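Local atomic coordinates of beta-N-acetylhexosaminidase (Streptomyces plicatus, PDB entry 5FD0), a protein that hydrolyses terminal, non-reducing N-acetyl-D-hexosamine residues from N-acetyl-beta-D-hexosaminides, as a member of glycoside hydrolase family 20. Residues 397-402 with 412-417. Residues are numbered along the deposited sequence; the frame is centred on the assembly and turned at random.
With NAG (2-acetamido-2-deoxy-beta-D-glucopyranose), chain B.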
ATOM      1  N   ARG A 397       3.035   5.094 -14.320  1.00 14.11           N
ATOM      2  CA  ARG A 397       3.301   6.012 -13.223  1.00 17.58           C
ATOM      3  C   ARG A 397       3.644   5.301 -11.906  1.00 14.89           C
ATOM      4  O   ARG A 397       4.668   5.605 -11.298  1.00 15.75           O
ATOM      5  CB  ARG A 397       2.091   6.914 -12.985  1.00 17.29           C
ATOM      6  CG  ARG A 397       1.673   7.742 -14.210  1.00 17.48           C
ATOM      7  CD  ARG A 397       2.541   8.929 -14.402  1.00 21.57           C
ATOM      8  NE  ARG A 397       2.112   9.701 -15.564  1.00 23.03           N
ATOM      9  CZ  ARG A 397       2.678  10.832 -15.947  1.00 23.50           C
ATOM     10  NH1 ARG A 397       3.690  11.322 -15.251  1.00 20.86           N
ATOM     11  NH2 ARG A 397       2.257  11.451 -17.050  1.00 25.42           N
ATOM     12  N   THR A 398       2.776   4.410 -11.426  1.00 16.27           N
ATOM     13  CA  THR A 398       2.875   3.890 -10.058  1.00 14.30           C
ATOM     14  C   THR A 398       2.991   2.374  -9.990  1.00 14.15           C
ATOM     15  O   THR A 398       2.915   1.810  -8.890  1.00 15.34           O
ATOM     16  CB  THR A 398       1.663   4.330  -9.235  1.00 14.85           C
ATOM     17  OG1 THR A 398       0.499   3.663  -9.725  1.00 17.55           O
ATOM     18  CG2 THR A 398       1.455   5.840  -9.336  1.00 17.81           C
ATOM     19  N   TYR A 399       3.159   1.695 -11.122  1.00 12.97           N
ATOM     20  CA  TYR A 399       3.534   0.273 -11.136  1.00 14.21           C
ATOM     21  C   TYR A 399       5.006   0.163 -10.759  1.00 17.94           C
ATOM     22  O   TYR A 399       5.896   0.502 -11.543  1.00 15.65           O
ATOM     23  CB  TYR A 399       3.254  -0.345 -12.505  1.00 15.45           C
ATOM     24  CG  TYR A 399       1.873  -0.894 -12.660  1.00 14.23           C
ATOM     25  CD1 TYR A 399       0.775  -0.266 -12.059  1.00 13.87           C
ATOM     26  CD2 TYR A 399       1.646  -2.046 -13.411  1.00 11.89           C
ATOM     27  CE1 TYR A 399      -0.480  -0.773 -12.214  1.00 12.43           C
ATOM     28  CE2 TYR A 399       0.380  -2.559 -13.562  1.00 14.81           C
ATOM     29  CZ  TYR A 399      -0.672  -1.921 -12.951  1.00 12.85           C
ATOM     30  OH  TYR A 399      -1.914  -2.444 -13.074  1.00 12.61           O
ATOM     31  N   LEU A 400       5.264  -0.267  -9.519  1.00 13.90           N
ATOM     32  CA  LEU A 400       6.614  -0.305  -8.970  1.00 12.59           C
ATOM     33  C   LEU A 400       7.468  -1.424  -9.557  1.00 13.00           C
ATOM     34  O   LEU A 400       8.687  -1.421  -9.361  1.00 14.67           O
ATOM     35  CB  LEU A 400       6.548  -0.463  -7.431  1.00 14.70           C
ATOM     36  CG  LEU A 400       5.890   0.723  -6.728  1.00 13.54           C
ATOM     37  CD1 LEU A 400       5.698   0.371  -5.251  1.00 17.39           C
ATOM     38  CD2 LEU A 400       6.715   1.987  -6.851  1.00 18.54           C
ATOM     39  N   ASP A 401       6.868  -2.354 -10.278  1.00 13.30           N
ATOM     40  CA  ASP A 401       7.621  -3.341 -11.021  1.00 11.68           C
ATOM     41  C   ASP A 401       8.163  -2.810 -12.335  1.00 16.08           C
ATOM     42  O   ASP A 401       8.931  -3.528 -12.981  1.00 16.45           O
ATOM     43  CB  ASP A 401       6.772  -4.597 -11.290  1.00 13.16           C
ATOM     44  CG  ASP A 401       5.578  -4.339 -12.218  1.00 16.74           C
ATOM     45  OD1 ASP A 401       4.851  -3.336 -12.013  1.00 21.08           O
ATOM     46  OD2 ASP A 401       5.343  -5.166 -13.139  1.00 16.79           O
ATOM     47  N   MET A 402       7.788  -1.608 -12.760  1.00 13.69           N
ATOM     48  CA  MET A 402       8.270  -1.110 -14.045  1.00 14.28           C
ATOM     49  C   MET A 402       9.713  -0.615 -13.933  1.00 15.16           C
ATOM     50  O   MET A 402      10.086   0.054 -12.967  1.00 13.30           O
ATOM     51  CB  MET A 402       7.381   0.001 -14.579  1.00 13.80           C
ATOM     52  CG  MET A 402       7.146  -0.102 -16.115  1.00 15.82           C
ATOM     53  SD  MET A 402       6.394  -1.650 -16.676  1.00 16.94           S
ATOM     54  CE  MET A 402       4.885  -1.665 -15.708  1.00 16.36           C
ATOM     55  N   LEU A 412       9.813  -4.964 -15.358  1.00 17.36           N
ATOM     56  CA  LEU A 412       9.263  -5.098 -16.699  1.00 19.25           C
ATOM     57  C   LEU A 412       9.310  -3.767 -17.443  1.00 18.51           C
ATOM     58  O   LEU A 412       9.559  -2.714 -16.863  1.00 14.73           O
ATOM     59  CB  LEU A 412       7.825  -5.604 -16.646  1.00 16.32           C
ATOM     60  CG  LEU A 412       7.637  -6.964 -16.003  1.00 18.83           C
ATOM     61  CD1 LEU A 412       6.179  -7.352 -16.101  1.00 18.49           C
ATOM     62  CD2 LEU A 412       8.528  -8.028 -16.677  1.00 22.12           C
ATOM     63  N   SER A 413       9.044  -3.815 -18.748  1.00 16.31           N
ATOM     64  CA  SER A 413       9.153  -2.617 -19.568  1.00 20.72           C
ATOM     65  C   SER A 413       7.961  -2.421 -20.494  1.00 21.22           C
ATOM     66  O   SER A 413       8.002  -1.539 -21.343  1.00 18.21           O
ATOM     67  CB  SER A 413      10.445  -2.641 -20.398  1.00 23.44           C
ATOM     68  OG  SER A 413      10.455  -3.781 -21.220  1.00 25.54           O
ATOM     69  N   TRP A 414       6.896  -3.201 -20.348  1.00 17.55           N
ATOM     70  CA  TRP A 414       5.816  -3.123 -21.311  1.00 17.58           C
ATOM     71  C   TRP A 414       5.122  -1.768 -21.276  1.00 19.74           C
ATOM     72  O   TRP A 414       4.548  -1.345 -22.283  1.00 17.41           O
ATOM     73  CB  TRP A 414       4.813  -4.249 -21.082  1.00 18.36           C
ATOM     74  CG  TRP A 414       4.075  -4.180 -19.780  1.00 17.66           C
ATOM     75  CD1 TRP A 414       4.410  -4.801 -18.626  1.00 17.78           C
ATOM     76  CD2 TRP A 414       2.871  -3.445 -19.510  1.00 15.74           C
ATOM     77  NE1 TRP A 414       3.477  -4.530 -17.658  1.00 17.80           N
ATOM     78  CE2 TRP A 414       2.528  -3.693 -18.171  1.00 19.64           C
ATOM     79  CE3 TRP A 414       2.046  -2.619 -20.273  1.00 16.88           C
ATOM     80  CZ2 TRP A 414       1.403  -3.134 -17.573  1.00 16.94           C
ATOM     81  CZ3 TRP A 414       0.919  -2.067 -19.678  1.00 16.91           C
ATOM     82  CH2 TRP A 414       0.616  -2.329 -18.336  1.00 16.74           C
ATOM     83  N   ALA A 415       5.174  -1.067 -20.148  1.00 13.70           N
ATOM     84  CA  ALA A 415       4.559   0.247 -20.024  1.00 15.19           C
ATOM     85  C   ALA A 415       5.543   1.371 -20.326  1.00 16.59           C
ATOM     86  O   ALA A 415       5.273   2.523 -19.975  1.00 20.22           O
ATOM     87  CB  ALA A 415       3.958   0.431 -18.621  1.00 19.50           C
ATOM     88  N   GLY A 416       6.671   1.068 -20.971  1.00 14.07           N
ATOM     89  CA  GLY A 416       7.751   2.042 -21.071  1.00 15.58           C
ATOM     90  C   GLY A 416       8.566   2.027 -19.785  1.00 17.07           C
ATOM     91  O   GLY A 416       8.393   1.165 -18.918  1.00 17.71           O
ATOM     92  N   TYR A 417       9.464   2.994 -19.671  1.00 15.57           N
ATOM     93  CA  TYR A 417      10.304   3.180 -18.497  1.00 17.13           C
ATOM     94  C   TYR A 417       9.700   4.265 -17.614  1.00 20.52           C
ATOM     95  O   TYR A 417       9.067   5.201 -18.103  1.00 17.30           O
ATOM     96  CB  TYR A 417      11.728   3.535 -18.920  1.00 19.37           C
ATOM     97  CG  TYR A 417      12.291   2.439 -19.795  1.00 19.54           C
ATOM     98  CD1 TYR A 417      12.448   1.167 -19.284  1.00 18.60           C
ATOM     99  CD2 TYR A 417      12.610   2.658 -21.131  1.00 23.35           C
ATOM    100  CE1 TYR A 417      12.925   0.145 -20.041  1.00 22.48           C
ATOM    101  CE2 TYR A 417      13.096   1.615 -21.929  1.00 20.87           C
ATOM    102  CZ  TYR A 417      13.253   0.368 -21.372  1.00 19.85           C
ATOM    103  OH  TYR A 417      13.720  -0.688 -22.106  1.00 30.48           O
TER
HETATM  104  C1  NAG B 601      -0.407  -6.224 -16.129  1.00 23.34           C
HETATM  105  C2  NAG B 601      -1.186  -7.307 -15.358  1.00 19.90           C
HETATM  106  C3  NAG B 601      -0.482  -7.890 -14.164  1.00 19.32           C
HETATM  107  C4  NAG B 601       0.975  -8.094 -14.383  1.00 21.15           C
HETATM  108  C5  NAG B 601       1.495  -6.703 -14.700  1.00 18.03           C
HETATM  109  C6  NAG B 601       2.983  -6.568 -14.740  1.00 24.21           C
HETATM  110  C7  NAG B 601      -2.611  -5.669 -14.191  1.00 17.34           C
HETATM  111  C8  NAG B 601      -4.003  -5.264 -13.770  1.00 17.01           C
HETATM  112  N2  NAG B 601      -2.485  -6.796 -14.919  1.00 20.03           N
HETATM  113  O1  NAG B 601      -0.679  -6.373 -17.463  1.00 26.24           O
HETATM  114  O3  NAG B 601      -1.062  -9.185 -13.858  1.00 18.14           O
HETATM  115  O4  NAG B 601       1.568  -8.629 -13.203  1.00 21.94           O
HETATM  116  O5  NAG B 601       1.006  -6.339 -16.017  1.00 25.56           O
HETATM  117  O6  NAG B 601       3.344  -5.213 -14.870  1.00 18.21           O
HETATM  118  O7  NAG B 601      -1.679  -4.998 -13.882  1.00 17.20           O
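Met402 and Trp414 meet at about a right angle where two arms of the loop following strand 389-392 of the family 20 TIM-barrel domain line the sugar-binding pocket. The thioether is bent at chi2 and chi3 (58° and 57°), which curls its end toward the indole: SD lies over the five-membered ring, 4.4 Å from its centroid, a Met-aromatic contact, and CE covers the same face near the rim. Ala415 CB also borders that face and packs 3.7 Å from Met402 CE; its small methyl fits beside the flexible thioether. Gly416 O lies 3.3 Å from Met402 CG, on a glycine whose backbone angles would drive a CB into the preceding carbonyl O. Leu412 N donates to Asp401 O at 2.9 Å, beside a single bridge between Met402 and Leu412. This close packing around Met402 contrasts with the looser side, where Leu412 and Trp414 are only partly buried.

Toward the sugar, Leu412 CD1 sets an apolar branch 3.6 Å from the methylene NAG C6. NAG O6 lies at the indole edge, in the ring plane, and takes the N-H of Trp414 NE1 (2.9 Å, 168°), while O6 donates to Asp401 OD2 at 2.6 Å. Tyr399 OH donates to the acetamido oxygen NAG O7 at 2.7 Å. Replacing Trp414 with a leucine would probably leave NAG O6 without its N-H donor and Met402 without the aromatic face beneath its sulfur. One hydroxyl thus accepts from an indole and donates to a carboxylate, consistent with recognition of the 6-hydroxymethyl group, while Tyr399 probably contributes to selecting the N-acetyl group.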